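Local coordinates for tail fiber protein (Acinetobacter phage AM24, PDB 5W5P), which probably recognises and cleaves the capsular polysaccharide of Acinetobacter baumannii as a trimeric tailspike of the phage, at residues A[102-108]-A[131-137]; A[163-169]-A[202-208]; A[232-238]-A[264-270]. All coordinates share one frame; numbering follows the deposited sequence.

Contact 1: residues A[102-108]-A[131-137]; sequences WNTHADP and VSYGRVW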
loop_
_atom_site.group_PDB
_atom_site.type_symbol
_atom_site.label_atom_id
_atom_site.label_comp_id
_atom_site.label_asym_id
_atom_site.label_seq_id
_atom_site.Cartn_x
_atom_site.Cartn_y
_atom_site.Cartn_z
ATOM N N TRP A 102 37.821 18.357 -2.750
ATOM C CA TRP A 102 36.475 17.857 -2.997
ATOM C C TRP A 102 35.873 17.380 -1.683
ATOM O O TRP A 102 36.540 16.690 -0.905
ATOM C CB TRP A 102 36.483 16.725 -4.035
ATOM C CG TRP A 102 37.215 15.478 -3.610
ATOM C CD1 TRP A 102 38.566 15.308 -3.530
ATOM C CD2 TRP A 102 36.633 14.228 -3.222
ATOM N NE1 TRP A 102 38.860 14.032 -3.112
ATOM C CE2 TRP A 102 37.692 13.350 -2.915
ATOM C CE3 TRP A 102 35.321 13.765 -3.104
ATOM C CZ2 TRP A 102 37.479 12.039 -2.500
ATOM C CZ3 TRP A 102 35.112 12.462 -2.685
ATOM C CH2 TRP A 102 36.187 11.615 -2.390
ATOM N N ASN A 103 34.620 17.759 -1.436
ATOM C CA ASN A 103 33.889 17.319 -0.255
ATOM C C ASN A 103 32.565 16.666 -0.623
ATOM O O ASN A 103 31.724 16.438 0.256
ATOM C CB ASN A 103 33.649 18.490 0.703
ATOM C CG ASN A 103 33.005 19.682 0.024
ATOM O OD1 ASN A 103 32.336 19.547 -1.000
ATOM N ND2 ASN A 103 33.202 20.862 0.598
ATOM N N THR A 104 32.356 16.374 -1.902
ATOM C CA THR A 104 31.131 15.738 -2.353
ATOM C C THR A 104 31.410 14.320 -2.823
ATOM O O THR A 104 32.281 13.628 -2.285
ATOM C CB THR A 104 30.500 16.531 -3.497
ATOM O OG1 THR A 104 31.302 16.368 -4.674
ATOM C CG2 THR A 104 30.412 18.006 -3.146
ATOM N N HIS A 105 30.684 13.902 -3.847
ATOM C CA HIS A 105 30.802 12.583 -4.438
ATOM C C HIS A 105 31.914 12.556 -5.483
ATOM O O HIS A 105 32.141 13.531 -6.204
ATOM C CB HIS A 105 29.467 12.210 -5.076
ATOM C CG HIS A 105 28.843 13.338 -5.843
ATOM N ND1 HIS A 105 29.581 14.191 -6.638
ATOM C CD2 HIS A 105 27.557 13.754 -5.941
ATOM C CE1 HIS A 105 28.778 15.084 -7.188
ATOM N NE2 HIS A 105 27.544 14.840 -6.785
ATOM N N ALA A 106 32.589 11.415 -5.578
ATOM C CA ALA A 106 33.654 11.233 -6.553
ATOM C C ALA A 106 33.106 11.098 -7.974
ATOM O O ALA A 106 32.069 10.470 -8.209
ATOM C CB ALA A 106 34.497 10.009 -6.193
ATOM N N ASP A 107 33.831 11.708 -8.923
ATOM C CA ASP A 107 33.506 11.695 -10.349
ATOM C C ASP A 107 34.470 10.740 -11.043
ATOM O O ASP A 107 35.697 10.922 -10.912
ATOM C CB ASP A 107 33.631 13.115 -10.916
ATOM C CG ASP A 107 33.347 13.220 -12.410
ATOM O OD1 ASP A 107 33.101 12.209 -13.093
ATOM O OD2 ASP A 107 33.328 14.342 -12.924
ATOM N N PRO A 108 34.008 9.668 -11.707
ATOM C CA PRO A 108 34.973 8.808 -12.419
ATOM C C PRO A 108 35.784 9.555 -13.454
ATOM O O PRO A 108 36.859 9.076 -13.840
ATOM C CB PRO A 108 34.104 7.726 -13.072
ATOM C CG PRO A 108 32.887 7.698 -12.255
ATOM C CD PRO A 108 32.648 9.114 -11.779
ATOM N N VAL A 131 38.069 5.774 -3.345
ATOM C CA VAL A 131 38.364 7.001 -2.605
ATOM C C VAL A 131 37.123 7.661 -2.015
ATOM O O VAL A 131 37.254 8.596 -1.211
ATOM C CB VAL A 131 39.111 8.022 -3.489
ATOM C CG1 VAL A 131 40.371 7.399 -4.063
ATOM C CG2 VAL A 131 38.208 8.531 -4.604
ATOM N N SER A 132 35.925 7.202 -2.365
ATOM C CA SER A 132 34.693 7.836 -1.910
ATOM C C SER A 132 33.914 6.988 -0.914
ATOM O O SER A 132 32.818 7.384 -0.511
ATOM C CB SER A 132 33.807 8.169 -3.110
ATOM O OG SER A 132 33.365 6.982 -3.748
ATOM N N TYR A 133 34.455 5.840 -0.508
ATOM C CA TYR A 133 33.739 4.875 0.329
ATOM C C TYR A 133 32.435 4.442 -0.335
ATOM O O TYR A 133 31.404 4.277 0.318
ATOM C CB TYR A 133 33.492 5.430 1.737
ATOM C CG TYR A 133 34.755 5.808 2.475
ATOM C CD1 TYR A 133 35.247 7.106 2.419
ATOM C CD2 TYR A 133 35.456 4.869 3.227
ATOM C CE1 TYR A 133 36.403 7.464 3.087
ATOM C CE2 TYR A 133 36.618 5.219 3.903
ATOM C CZ TYR A 133 37.087 6.521 3.827
ATOM O OH TYR A 133 38.239 6.896 4.488
ATOM N N GLY A 134 32.482 4.269 -1.650
ATOM C CA GLY A 134 31.317 3.824 -2.390
ATOM C C GLY A 134 30.271 4.889 -2.640
ATOM O O GLY A 134 29.077 4.638 -2.446
ATOM N N ARG A 135 30.678 6.082 -3.062
ATOM C CA ARG A 135 29.725 7.154 -3.361
ATOM C C ARG A 135 30.169 7.802 -4.670
ATOM O O ARG A 135 30.978 8.732 -4.678
ATOM C CB ARG A 135 29.641 8.148 -2.211
ATOM C CG ARG A 135 29.147 7.510 -0.919
ATOM C CD ARG A 135 28.742 8.527 0.119
ATOM N NE ARG A 135 27.588 9.330 -0.283
ATOM C CZ ARG A 135 26.326 8.935 -0.168
ATOM N NH1 ARG A 135 26.045 7.738 0.316
ATOM N NH2 ARG A 135 25.342 9.732 -0.547
ATOM N N VAL A 136 29.619 7.310 -5.775
ATOM C CA VAL A 136 30.070 7.669 -7.112
ATOM C C VAL A 136 28.968 8.438 -7.826
ATOM O O VAL A 136 27.780 8.135 -7.664
ATOM C CB VAL A 136 30.486 6.407 -7.890
ATOM C CG1 VAL A 136 31.105 6.763 -9.231
ATOM C CG2 VAL A 136 31.468 5.620 -7.061
ATOM N N TRP A 137 29.366 9.439 -8.613
ATOM C CA TRP A 137 28.450 10.337 -9.308
ATOM C C TRP A 137 28.965 10.537 -10.727
ATOM O O TRP A 137 30.136 10.876 -10.918
ATOM C CB TRP A 137 28.342 11.668 -8.548
ATOM C CG TRP A 137 27.629 12.818 -9.231
ATOM C CD1 TRP A 137 26.296 13.113 -9.172
ATOM C CD2 TRP A 137 28.229 13.846 -10.037
ATOM N NE1 TRP A 137 26.026 14.248 -9.902
ATOM C CE2 TRP A 137 27.196 14.720 -10.440
ATOM C CE3 TRP A 137 29.537 14.113 -10.450
ATOM C CZ2 TRP A 137 27.434 15.839 -11.244
ATOM C CZ3 TRP A 137 29.771 15.221 -11.246
ATOM C CH2 TRP A 137 28.725 16.067 -11.637
#
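With CG of His105 between its backbone N and carbonyl carbon (chi1 43°) and CG of Trp137 opposite its backbone N (chi1 170°), the two rings are brought face to face. The imidazole lies flat over the five-membered ring of Trp137 in an offset stack, ring centroids 3.6 Å apart and planes at 4°. CB of Trp137 adds a CH-pi contact over the same imidazole face, and Thr104 CB lies toward the rim of the opposite face. The backbones beside the rings meet in a single beta bridge. Ala106 N donates to Arg135 O at 3.3 Å, and Trp137 N donates to Ala106 O at 2.9 Å. Nearer the end of helix 122-132, Ala106 CB rests on Ser132 CB at 3.7 Å, and the indole of Trp102 turns its edge to Val131 O, with CH2 3.4 Å away. Pro108 CG packs on Val136 CG1 at 3.6 Å. Asp107 OD2, at the Trp137 edge, forms a salt bridge with Arg143, while OD1 accepts from Cys109 N. The nearest atoms of the His105 side chain and a bound zinc ion are about 3 Å apart, and His105 packs on Asp169 of the second subunit, so the imidazole probably lies at a metal site near the subunit interface.

Contact 2: residues A[163-169]-A[202-208]; sequences LMEICGD and LEIGRGL. With ZN (zinc ion), chain C.
The carbonyl oxygen of Ile166 takes a backbone hydrogen bond from Gly205 N at 2.9 Å, nearly in line with the C=O, and a weak one from a water. That water also donates to Glu165 OE2 and accepts from Arg206 N at 3.1 Å, so it links the Glu165 carboxylate to the backbone where strand 202-204 gives way to a turn. On the strand itself, Ile166 N donates to Glu203 O at 2.8 Å and Glu203 N to Met164 O, the regular exchange of a parallel pair. Within the type II turn from Gly205 to Leu208, Arg206 O accepts from Gly168 N. On the face carrying Ile166, CD1 of that residue meets Leu202 CD1 at 3.9 Å while its CG2 branch, which lies anti to the backbone N, reaches Leu208 CD1 at 3.8 Å. Leu208 also lays its branched end against the Cys167 and Gly168 backbone. Glu165 and Glu203 share the other face, their carboxylate planes 82° apart, and turn to different partners: Arg135 for Glu165, His266 of the second subunit for Glu203. Past the pairing, Asp169 OD1 binds a zinc ion at 2.3 Å. Stacked parallel strands, apolar residues on one face and a turn closing the strand are typical of a right-handed parallel beta-helix, the usual body of trimeric phage tailspikes.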
loop_
_atom_site.group_PDB
_atom_site.type_symbol
_atom_site.label_atom_id
_atom_site.label_comp_id
_atom_site.label_asym_id
_atom_site.label_seq_id
_atom_site.Cartn_x
_atom_site.Cartn_y
_atom_site.Cartn_z
ATOM N N LEU A 163 26.927 4.059 4.164
ATOM C CA LEU A 163 25.790 4.257 3.272
ATOM C C LEU A 163 26.353 4.575 1.899
ATOM O O LEU A 163 26.966 5.627 1.704
ATOM C CB LEU A 163 24.871 5.370 3.767
ATOM C CG LEU A 163 23.700 5.715 2.855
ATOM C CD1 LEU A 163 22.645 4.646 3.015
ATOM C CD2 LEU A 163 23.099 7.075 3.211
HETATM N N MSE A 164 26.135 3.684 0.948
HETATM C CA MSE A 164 26.742 3.848 -0.364
HETATM C C MSE A 164 25.726 4.288 -1.408
HETATM O O MSE A 164 24.536 3.985 -1.290
HETATM C CB MSE A 164 27.424 2.540 -0.774
HETATM C CG MSE A 164 28.350 2.007 0.319
HETATM SE SE MSE A 164 29.163 0.256 -0.027
HETATM C CE MSE A 164 27.565 -0.874 -0.027
ATOM N N GLU A 165 26.189 5.007 -2.428
ATOM C CA GLU A 165 25.298 5.521 -3.455
ATOM C C GLU A 165 25.978 5.491 -4.815
ATOM O O GLU A 165 27.175 5.755 -4.928
ATOM C CB GLU A 165 24.835 6.951 -3.134
ATOM C CG GLU A 165 23.689 7.451 -4.017
ATOM C CD GLU A 165 22.851 8.536 -3.355
ATOM O OE1 GLU A 165 23.364 9.206 -2.433
ATOM O OE2 GLU A 165 21.678 8.719 -3.757
ATOM N N ILE A 166 25.202 5.161 -5.843
ATOM C CA ILE A 166 25.628 5.242 -7.236
ATOM C C ILE A 166 24.572 6.086 -7.937
ATOM O O ILE A 166 23.448 5.624 -8.164
ATOM C CB ILE A 166 25.765 3.865 -7.890
ATOM C CG1 ILE A 166 26.889 3.068 -7.229
ATOM C CG2 ILE A 166 26.010 3.997 -9.388
ATOM C CD1 ILE A 166 26.716 1.590 -7.375
ATOM N N CYS A 167 24.919 7.323 -8.277
ATOM C CA CYS A 167 23.930 8.293 -8.715
ATOM C C CYS A 167 24.539 9.146 -9.822
ATOM O O CYS A 167 25.662 8.911 -10.275
ATOM C CB CYS A 167 23.457 9.142 -7.528
ATOM S SG CYS A 167 24.731 10.290 -6.914
ATOM N N GLY A 168 23.791 10.151 -10.257
ATOM C CA GLY A 168 24.266 11.006 -11.325
ATOM C C GLY A 168 23.356 12.199 -11.499
ATOM O O GLY A 168 22.399 12.401 -10.746
ATOM N N ASP A 169 23.673 12.991 -12.513
ATOM C CA ASP A 169 22.912 14.182 -12.858
ATOM C C ASP A 169 22.415 14.112 -14.296
ATOM O O ASP A 169 22.379 15.116 -15.012
ATOM C CB ASP A 169 23.747 15.438 -12.638
ATOM C CG ASP A 169 22.900 16.641 -12.302
ATOM O OD1 ASP A 169 21.660 16.557 -12.467
ATOM O OD2 ASP A 169 23.474 17.670 -11.877
ATOM N N LEU A 202 22.791 0.240 -0.135
ATOM C CA LEU A 202 23.152 0.864 -1.399
ATOM C C LEU A 202 21.948 1.588 -1.981
ATOM O O LEU A 202 20.872 1.000 -2.111
ATOM C CB LEU A 202 23.663 -0.187 -2.393
ATOM C CG LEU A 202 23.790 0.227 -3.862
ATOM C CD1 LEU A 202 24.806 1.347 -4.004
ATOM C CD2 LEU A 202 24.173 -0.967 -4.718
ATOM N N GLU A 203 22.130 2.856 -2.330
ATOM C CA GLU A 203 21.170 3.601 -3.136
ATOM C C GLU A 203 21.739 3.751 -4.540
ATOM O O GLU A 203 22.864 4.230 -4.706
ATOM C CB GLU A 203 20.880 4.977 -2.529
ATOM C CG GLU A 203 20.711 4.974 -1.013
ATOM C CD GLU A 203 19.289 4.665 -0.584
ATOM O OE1 GLU A 203 19.082 3.659 0.124
ATOM O OE2 GLU A 203 18.371 5.420 -0.962
ATOM N N ILE A 204 20.982 3.332 -5.551
ATOM C CA ILE A 204 21.497 3.330 -6.916
ATOM C C ILE A 204 20.406 3.787 -7.869
ATOM O O ILE A 204 19.256 3.345 -7.761
ATOM C CB ILE A 204 22.028 1.941 -7.321
ATOM C CG1 ILE A 204 22.313 1.882 -8.819
ATOM C CG2 ILE A 204 21.040 0.845 -6.919
ATOM C CD1 ILE A 204 22.999 0.603 -9.238
ATOM N N GLY A 205 20.760 4.691 -8.782
ATOM C CA GLY A 205 19.931 5.028 -9.922
ATOM C C GLY A 205 19.488 6.473 -10.003
ATOM O O GLY A 205 19.124 6.931 -11.097
ATOM N N ARG A 206 19.493 7.211 -8.894
ATOM C CA ARG A 206 19.070 8.610 -8.916
ATOM C C ARG A 206 19.855 9.398 -9.964
ATOM O O ARG A 206 21.083 9.505 -9.882
ATOM C CB ARG A 206 19.250 9.233 -7.531
ATOM C CG ARG A 206 18.619 10.613 -7.366
ATOM C CD ARG A 206 17.100 10.531 -7.371
ATOM N NE ARG A 206 16.600 9.664 -6.306
ATOM C CZ ARG A 206 15.328 9.300 -6.169
ATOM N NH1 ARG A 206 14.419 9.730 -7.035
ATOM N NH2 ARG A 206 14.965 8.507 -5.167
ATOM N N GLY A 207 19.146 9.927 -10.961
ATOM C CA GLY A 207 19.771 10.742 -11.985
ATOM C C GLY A 207 20.652 9.996 -12.962
ATOM O O GLY A 207 21.545 10.606 -13.561
ATOM N N LEU A 208 20.427 8.693 -13.142
ATOM C CA LEU A 208 21.249 7.858 -14.008
ATOM C C LEU A 208 20.382 7.147 -15.035
ATOM O O LEU A 208 19.254 6.734 -14.743
ATOM C CB LEU A 208 22.020 6.808 -13.209
ATOM C CG LEU A 208 23.274 7.263 -12.478
ATOM C CD1 LEU A 208 23.855 6.093 -11.712
ATOM C CD2 LEU A 208 24.286 7.842 -13.462
HETATM ZN ZN ZN C . 19.937 17.676 -11.485
HETATM O O HOH W 1 20.908 6.743 -6.172
#

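Contact 3: residues A[232-238]-A[264-270]; sequences KGGRYLR and ENHLALC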
loop_
_atom_site.group_PDB
_atom_site.type_symbol
_atom_site.label_atom_id
_atom_site.label_comp_id
_atom_site.label_asym_id
_atom_site.label_seq_id
_atom_site.Cartn_x
_atom_site.Cartn_y
_atom_site.Cartn_z
ATOM N N LYS A 232 16.021 3.441 -7.139
ATOM C CA LYS A 232 14.974 4.433 -7.319
ATOM C C LYS A 232 15.462 5.563 -8.216
ATOM O O LYS A 232 16.642 5.933 -8.195
ATOM C CB LYS A 232 14.503 5.001 -5.967
ATOM C CG LYS A 232 13.834 3.982 -5.037
ATOM C CD LYS A 232 13.924 4.395 -3.570
ATOM C CE LYS A 232 13.176 5.702 -3.305
ATOM N NZ LYS A 232 13.541 6.315 -1.980
ATOM N N GLY A 233 14.534 6.111 -9.006
ATOM C CA GLY A 233 14.787 7.310 -9.779
ATOM C C GLY A 233 15.589 7.125 -11.046
ATOM O O GLY A 233 15.969 8.124 -11.665
ATOM N N GLY A 234 15.855 5.890 -11.460
ATOM C CA GLY A 234 16.667 5.668 -12.639
ATOM C C GLY A 234 15.890 5.315 -13.888
ATOM O O GLY A 234 14.743 4.862 -13.814
ATOM N N ARG A 235 16.505 5.542 -15.046
ATOM C CA ARG A 235 15.980 5.103 -16.330
ATOM C C ARG A 235 16.756 3.871 -16.775
ATOM O O ARG A 235 17.988 3.841 -16.680
ATOM C CB ARG A 235 16.091 6.209 -17.383
ATOM C CG ARG A 235 14.997 6.173 -18.454
ATOM C CD ARG A 235 15.241 5.089 -19.497
ATOM N NE ARG A 235 14.326 5.201 -20.631
ATOM C CZ ARG A 235 13.040 4.853 -20.610
ATOM N NH1 ARG A 235 12.495 4.346 -19.512
ATOM N NH2 ARG A 235 12.296 5.005 -21.695
ATOM N N TYR A 236 16.033 2.857 -17.248
ATOM C CA TYR A 236 16.631 1.609 -17.708
ATOM C C TYR A 236 16.060 1.287 -19.077
ATOM O O TYR A 236 14.843 1.131 -19.223
ATOM C CB TYR A 236 16.363 0.464 -16.730
ATOM C CG TYR A 236 16.951 0.692 -15.363
ATOM C CD1 TYR A 236 16.296 1.477 -14.424
ATOM C CD2 TYR A 236 18.160 0.121 -15.008
ATOM C CE1 TYR A 236 16.831 1.684 -13.172
ATOM C CE2 TYR A 236 18.707 0.324 -13.759
ATOM C CZ TYR A 236 18.041 1.105 -12.846
ATOM O OH TYR A 236 18.591 1.310 -11.607
ATOM N N LEU A 237 16.935 1.186 -20.071
ATOM C CA LEU A 237 16.536 1.009 -21.458
ATOM C C LEU A 237 17.302 -0.169 -22.038
ATOM O O LEU A 237 18.539 -0.169 -22.037
ATOM C CB LEU A 237 16.795 2.290 -22.259
ATOM C CG LEU A 237 16.467 2.300 -23.754
ATOM C CD1 LEU A 237 15.027 1.859 -24.010
ATOM C CD2 LEU A 237 16.722 3.683 -24.326
ATOM N N ARG A 238 16.562 -1.173 -22.516
ATOM C CA ARG A 238 17.128 -2.363 -23.158
ATOM C C ARG A 238 18.167 -3.038 -22.264
ATOM O O ARG A 238 19.223 -3.484 -22.721
ATOM C CB ARG A 238 17.708 -2.025 -24.534
ATOM C CG ARG A 238 16.675 -1.442 -25.493
ATOM C CD ARG A 238 17.237 -1.231 -26.883
ATOM N NE ARG A 238 16.290 -0.531 -27.750
ATOM C CZ ARG A 238 16.213 0.794 -27.859
ATOM N NH1 ARG A 238 17.028 1.567 -27.155
ATOM N NH2 ARG A 238 15.326 1.349 -28.679
ATOM N N GLU A 264 9.890 3.574 -8.306
ATOM C CA GLU A 264 9.910 4.901 -8.933
ATOM C C GLU A 264 10.997 5.020 -10.007
ATOM O O GLU A 264 11.751 5.995 -10.058
ATOM C CB GLU A 264 10.053 6.002 -7.879
ATOM C CG GLU A 264 8.723 6.427 -7.253
ATOM C CD GLU A 264 8.764 6.463 -5.730
ATOM O OE1 GLU A 264 9.799 6.898 -5.172
ATOM O OE2 GLU A 264 7.762 6.052 -5.096
ATOM N N ASN A 265 11.053 4.028 -10.891
ATOM C CA ASN A 265 11.981 4.015 -12.014
ATOM C C ASN A 265 11.215 4.111 -13.327
ATOM O O ASN A 265 9.986 4.017 -13.368
ATOM C CB ASN A 265 12.848 2.751 -12.017
ATOM C CG ASN A 265 13.772 2.675 -10.825
ATOM O OD1 ASN A 265 14.704 3.475 -10.691
ATOM N ND2 ASN A 265 13.524 1.707 -9.948
ATOM N N HIS A 266 11.968 4.288 -14.408
ATOM C CA HIS A 266 11.430 4.328 -15.765
ATOM C C HIS A 266 12.066 3.174 -16.543
ATOM O O HIS A 266 13.193 3.286 -17.030
ATOM C CB HIS A 266 11.711 5.683 -16.424
ATOM C CG HIS A 266 11.236 6.860 -15.626
ATOM N ND1 HIS A 266 10.100 7.570 -15.951
ATOM C CD2 HIS A 266 11.750 7.458 -14.525
ATOM C CE1 HIS A 266 9.930 8.551 -15.083
ATOM N NE2 HIS A 266 10.919 8.505 -14.207
ATOM N N LEU A 267 11.345 2.059 -16.649
ATOM C CA LEU A 267 11.836 0.866 -17.328
ATOM C C LEU A 267 11.235 0.778 -18.722
ATOM O O LEU A 267 10.027 0.954 -18.905
ATOM C CB LEU A 267 11.492 -0.406 -16.548
ATOM C CG LEU A 267 11.705 -0.406 -15.034
ATOM C CD1 LEU A 267 11.431 -1.777 -14.461
ATOM C CD2 LEU A 267 13.117 0.037 -14.689
ATOM N N ALA A 268 12.080 0.497 -19.707
ATOM C CA ALA A 268 11.609 0.368 -21.077
ATOM C C ALA A 268 12.448 -0.673 -21.800
ATOM O O ALA A 268 13.683 -0.620 -21.751
ATOM C CB ALA A 268 11.670 1.710 -21.810
ATOM N N LEU A 269 11.768 -1.619 -22.450
ATOM C CA LEU A 269 12.405 -2.610 -23.317
ATOM C C LEU A 269 13.416 -3.467 -22.563
ATOM O O LEU A 269 14.373 -3.973 -23.150
ATOM C CB LEU A 269 13.062 -1.940 -24.523
ATOM C CG LEU A 269 12.077 -1.177 -25.412
ATOM C CD1 LEU A 269 12.802 -0.245 -26.376
ATOM C CD2 LEU A 269 11.206 -2.166 -26.160
ATOM N N CYS A 270 13.213 -3.642 -21.260
ATOM C CA CYS A 270 14.067 -4.504 -20.457
ATOM C C CYS A 270 13.587 -5.947 -20.553
ATOM O O CYS A 270 12.383 -6.208 -20.619
ATOM C CB CYS A 270 14.080 -4.045 -18.997
ATOM S SG CYS A 270 14.588 -2.318 -18.754
HETATM O O HOH W 2 9.480 3.846 -18.890
HETATM O O HOH W 3 17.446 2.986 -10.074
#
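Tyr236 and Leu267 meet at the tightly packed part of the contact, side by side and pointing the same way, with CD1 of the tyrosine 3.5 Å from CD2 of the leucine. Cys270 SG closes on Tyr236 CB from beyond the strand end, and Leu242 touches both Tyr236 and Leu267. Backbone bonds run past this cluster in parallel order: His266 N to Gly234 O, Tyr236 N to His266 O at 2.9 Å, Ala268 N to Tyr236 O and Arg238 N to Ala268 O. Before the strands, Asn265 turns its amide back over the glycine turn; OD1 accepts from Gly234 N at 2.8 Å, in the carbonyl plane, and from a water beside Tyr236 OH. ND2 is held by Met231 O. Strands 235-237 and 266-268, their axes 4.8 Å apart and 4° from parallel, belong to successive rungs of the beta-helix, and at the corner before both strands the Asn265 side chain reaches from one rung to the next. The other face carries Arg235 and His266 among the apolar Leu237 and Ala268 and is turned to the third subunit. Bent at chi2 (-77°), the Arg235 chain lays one face of its guanidinium on Ala268 CB, with NH2 3.4 Å from that carbon, while NH1 makes a weak bond to His266 O and donates to a water held by Leu267 O. Arg235 NH2 donates to Gly160 O of the third subunit, and His266 NE2 pairs with Glu203 of that subunit. More open is the partly exposed end, where the extended Arg238 chain runs alongside Leu269 and Leu269 CD1 sits over one guanidinium face, 3.8 Å from Arg238 NE.

All three contacts are largely buried and lie at subunit interfaces, but they occupy successive places in the fold. Contact 1 joins loop 102-108 to the end of helix 122-132 and the start of strand 135-140, where the beta-helix begins; it relies on one bridge and an aromatic stack. Contacts 2 and 3 are strand pairs further along, with regular parallel bonding and apolar inner faces. Contacts 1 and 2 share neighbouring strands and are tied by the Arg135–Glu165 salt bridge; contacts 2 and 3 meet where Leu208 O faces Arg235 N. Contacts 1 and 3 do not touch. Zinc lies beside the first two but about 12 Å from Gly233 of contact 3, whose Arg238–Leu269 end is partly exposed.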